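Local structure of polysaccharide Lyase Family 6 (Bacteroides cellulosilyticus, 6QPS) at residues A[107-112]-A[138-143]. The protein probably cleaves mannuronic acid-rich alginate as a calcium-binding polysaccharide lyase of family 6. Residues are numbered along the deposited sequence; the frame is centred on the assembly and turned at random.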
ATOM      1  N   TYR A 107       9.903  15.533  10.862  1.00 12.63           N
ATOM      2  CA  TYR A 107       8.770  16.412  11.145  1.00 13.17           C
ATOM      3  C   TYR A 107       9.019  17.734  10.441  1.00 13.39           C
ATOM      4  O   TYR A 107      10.011  18.413  10.724  1.00 13.57           O
ATOM      5  CB  TYR A 107       8.563  16.631  12.646  1.00 13.11           C
ATOM      6  CG  TYR A 107       7.367  17.532  12.917  1.00 15.19           C
ATOM      7  CD1 TYR A 107       6.066  17.087  12.672  1.00 15.07           C
ATOM      8  CD2 TYR A 107       7.528  18.831  13.368  1.00 14.47           C
ATOM      9  CE1 TYR A 107       4.980  17.897  12.883  1.00 15.43           C
ATOM     10  CE2 TYR A 107       6.440  19.648  13.571  1.00 15.29           C
ATOM     11  CZ  TYR A 107       5.170  19.177  13.333  1.00 16.06           C
ATOM     12  OH  TYR A 107       4.091  20.005  13.533  1.00 17.71           O
ATOM     13  N   LYS A 108       8.125  18.106   9.529  1.00 12.63           N
ATOM     14  CA  LYS A 108       8.272  19.343   8.765  1.00 14.41           C
ATOM     15  C   LYS A 108       9.653  19.417   8.108  1.00 14.43           C
ATOM     16  O   LYS A 108      10.313  20.451   8.086  1.00 16.52           O
ATOM     17  CB  LYS A 108       7.937  20.578   9.611  1.00 17.15           C
ATOM     18  CG  LYS A 108       6.438  20.635   9.914  1.00 17.73           C
ATOM     19  CD  LYS A 108       5.983  21.883  10.677  1.00 20.99           C
ATOM     20  CE  LYS A 108       4.441  21.878  10.755  1.00 25.80           C
ATOM     21  NZ  LYS A 108       3.813  23.027  11.493  1.00 25.43           N
ATOM     22  N   ALA A 109      10.093  18.283   7.571  1.00 13.53           N
ATOM     23  CA  ALA A 109      11.157  18.216   6.576  1.00 14.48           C
ATOM     24  C   ALA A 109      10.499  18.058   5.211  1.00 13.16           C
ATOM     25  O   ALA A 109       9.304  17.775   5.117  1.00 13.12           O
ATOM     26  CB  ALA A 109      12.040  16.994   6.844  1.00 13.01           C
ATOM     27  N   TRP A 110      11.267  18.276   4.143  1.00 13.64           N
ATOM     28  CA  TRP A 110      10.703  18.109   2.809  1.00 12.81           C
ATOM     29  C   TRP A 110      11.818  17.928   1.786  1.00 14.63           C
ATOM     30  O   TRP A 110      12.982  18.261   2.033  1.00 15.77           O
ATOM     31  CB  TRP A 110       9.816  19.297   2.403  1.00 13.96           C
ATOM     32  CG  TRP A 110      10.542  20.615   2.373  1.00 15.38           C
ATOM     33  CD1 TRP A 110      11.232  21.134   1.327  1.00 16.25           C
ATOM     34  CD2 TRP A 110      10.641  21.571   3.433  1.00 16.37           C
ATOM     35  NE1 TRP A 110      11.772  22.349   1.664  1.00 19.94           N
ATOM     36  CE2 TRP A 110      11.417  22.650   2.950  1.00 17.97           C
ATOM     37  CE3 TRP A 110      10.140  21.629   4.735  1.00 18.04           C
ATOM     38  CZ2 TRP A 110      11.705  23.772   3.728  1.00 19.98           C
ATOM     39  CZ3 TRP A 110      10.427  22.749   5.505  1.00 22.53           C
ATOM     40  CH2 TRP A 110      11.208  23.796   5.000  1.00 21.21           C
ATOM     41  N   ALA A 111      11.428  17.414   0.622  1.00 14.61           N
ATOM     42  CA  ALA A 111      12.387  17.111  -0.431  1.00 13.81           C
ATOM     43  C   ALA A 111      12.906  18.366  -1.109  1.00 15.45           C
ATOM     44  O   ALA A 111      12.144  19.277  -1.462  1.00 16.48           O
ATOM     45  CB  ALA A 111      11.731  16.236  -1.487  1.00 13.29           C
ATOM     46  N   ILE A 112      14.226  18.399  -1.322  1.00 16.94           N
ATOM     47  CA  ILE A 112      14.822  19.446  -2.145  1.00 18.95           C
ATOM     48  C   ILE A 112      14.258  19.391  -3.555  1.00 28.61           C
ATOM     49  O   ILE A 112      13.830  20.409  -4.113  1.00 34.75           O
ATOM     50  CB  ILE A 112      16.360  19.367  -2.108  1.00 17.93           C
ATOM     51  CG1 ILE A 112      16.854  19.893  -0.749  1.00 22.36           C
ATOM     52  CG2 ILE A 112      16.955  20.212  -3.253  1.00 20.51           C
ATOM     53  CD1 ILE A 112      18.340  19.704  -0.523  1.00 24.94           C
ATOM     54  N   ASP A 138       5.951  12.843   9.467  1.00 11.07           N
ATOM     55  CA  ASP A 138       4.710  13.565   9.744  1.00 11.40           C
ATOM     56  C   ASP A 138       4.849  14.996   9.242  1.00 11.94           C
ATOM     57  O   ASP A 138       5.866  15.648   9.507  1.00 11.73           O
ATOM     58  CB  ASP A 138       4.409  13.567  11.257  1.00 10.54           C
ATOM     59  CG  ASP A 138       3.052  14.188  11.600  1.00 15.47           C
ATOM     60  OD1 ASP A 138       2.133  14.176  10.775  1.00 15.02           O
ATOM     61  OD2 ASP A 138       2.896  14.729  12.717  1.00 20.24           O
ATOM     62  N   GLU A 139       3.849  15.465   8.484  1.00 13.05           N
ATOM     63  CA  GLU A 139       3.781  16.874   8.056  1.00 14.06           C
ATOM     64  C   GLU A 139       5.004  17.292   7.236  1.00 13.29           C
ATOM     65  O   GLU A 139       5.435  18.447   7.295  1.00 13.37           O
ATOM     66  CB  GLU A 139       3.595  17.829   9.245  1.00 16.28           C
ATOM     67  CG  GLU A 139       2.356  17.589  10.085  1.00 18.16           C
ATOM     68  CD  GLU A 139       1.073  18.097   9.448  1.00 19.13           C
ATOM     69  OE1 GLU A 139       1.118  18.648   8.324  1.00 17.70           O
ATOM     70  OE2 GLU A 139      -0.002  17.949  10.085  1.00 18.92           O
ATOM     71  N   CYS A 140       5.564  16.381   6.434  1.00 10.91           N
ATOM     72  CA  CYS A 140       6.806  16.661   5.708  1.00 11.78           C
ATOM     73  C   CYS A 140       6.483  17.213   4.318  1.00 12.78           C
ATOM     74  O   CYS A 140       6.711  16.582   3.279  1.00 12.27           O
ATOM     75  CB  CYS A 140       7.686  15.418   5.665  1.00 10.75           C
ATOM     76  SG  CYS A 140       8.611  15.128   7.217  1.00 12.20           S
ATOM     77  N   ASN A 141       5.966  18.446   4.322  1.00 13.52           N
ATOM     78  CA  ASN A 141       5.434  19.100   3.131  1.00 13.53           C
ATOM     79  C   ASN A 141       6.229  20.362   2.808  1.00 14.07           C
ATOM     80  O   ASN A 141       6.358  21.251   3.651  1.00 15.28           O
ATOM     81  CB  ASN A 141       3.955  19.425   3.375  1.00 13.08           C
ATOM     82  CG  ASN A 141       3.131  18.184   3.681  1.00 12.76           C
ATOM     83  OD1 ASN A 141       3.084  17.252   2.875  1.00 13.24           O
ATOM     84  ND2 ASN A 141       2.489  18.154   4.833  1.00 13.88           N
ATOM     85  N   ASP A 142       6.742  20.447   1.578  1.00 13.41           N
ATOM     86  CA  ASP A 142       7.515  21.602   1.132  1.00 15.84           C
ATOM     87  C   ASP A 142       6.626  22.830   1.139  1.00 16.51           C
ATOM     88  O   ASP A 142       5.610  22.855   0.427  1.00 17.22           O
ATOM     89  CB  ASP A 142       8.007  21.333  -0.290  1.00 17.08           C
ATOM     90  CG  ASP A 142       8.952  22.406  -0.817  1.00 18.60           C
ATOM     91  OD1 ASP A 142       9.057  23.489  -0.199  1.00 17.95           O
ATOM     92  OD2 ASP A 142       9.594  22.140  -1.862  1.00 18.69           O
ATOM     93  N   PRO A 143       6.972  23.873   1.892  1.00 16.46           N
ATOM     94  CA  PRO A 143       6.151  25.097   1.857  1.00 21.05           C
ATOM     95  C   PRO A 143       6.066  25.737   0.481  1.00 22.30           C
ATOM     96  O   PRO A 143       5.137  26.520   0.232  1.00 25.56           O
ATOM     97  CB  PRO A 143       6.840  26.031   2.864  1.00 23.71           C
ATOM     98  CG  PRO A 143       7.794  25.190   3.644  1.00 26.72           C
ATOM     99  CD  PRO A 143       8.143  24.000   2.784  1.00 17.17           C
TER
HETATM  100  O   HOH W   1      12.493  22.136  -1.725  1.00 28.85           O
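With CG of Trp110 set between its backbone N and carbonyl carbon (chi1 60°), the indole lies flat against Asp142 and Pro143 of the facing loop, a worked example of contact between successive coils of a parallel beta-helix continuing past the last strand bridge. Pro143 CD sits over the centre of the six-membered ring, 3.4 Å from its centroid and only 6° off the normal, while Asp142 CA makes a second CH-pi contact over the five-membered ring on the same face. The side chain of Asp142 crosses the indole and brings its CG to 3.4 Å from Trp110 CD1, the carboxylate plane only 14° from that of the ring. A water lies 2.9 Å from both Ala111 O and Asp142 OD2, bridging strand and loop at the indole edge; OD1 accepts a hydrogen bond from Gln144 N, and OD2 forms a salt bridge with Lys145. With an alanine in place of Trp110, Pro143 CD and Asp142 CA would probably lose the flat surface they rest on, and a gap would be likely to open between the coils. At the other end, Tyr107 and Asp138 form a parallel bridge, their side chains side by side, and Lys108 N gives Asp138 O a weak hydrogen bond of 3.3 Å. Across from the corner at Lys108, Cys140 centres an inverse gamma turn, and past that corner Ala109 N gives its SG a weak hydrogen bond of 3.5 Å. Glu139 CG packs 3.8 Å from Tyr107 CE1, whereas its carboxylate turns to a salt bridge with Arg175. Strand 99-111 thus lies between neighbouring coils of the parallel beta-helix: its backbone bonds to Ile86 and Gly88 on the preceding coil, strand 131-138 and its following loop flank it on the next, and Met116 of strand 115-118 packs against Ala111 and Cys140.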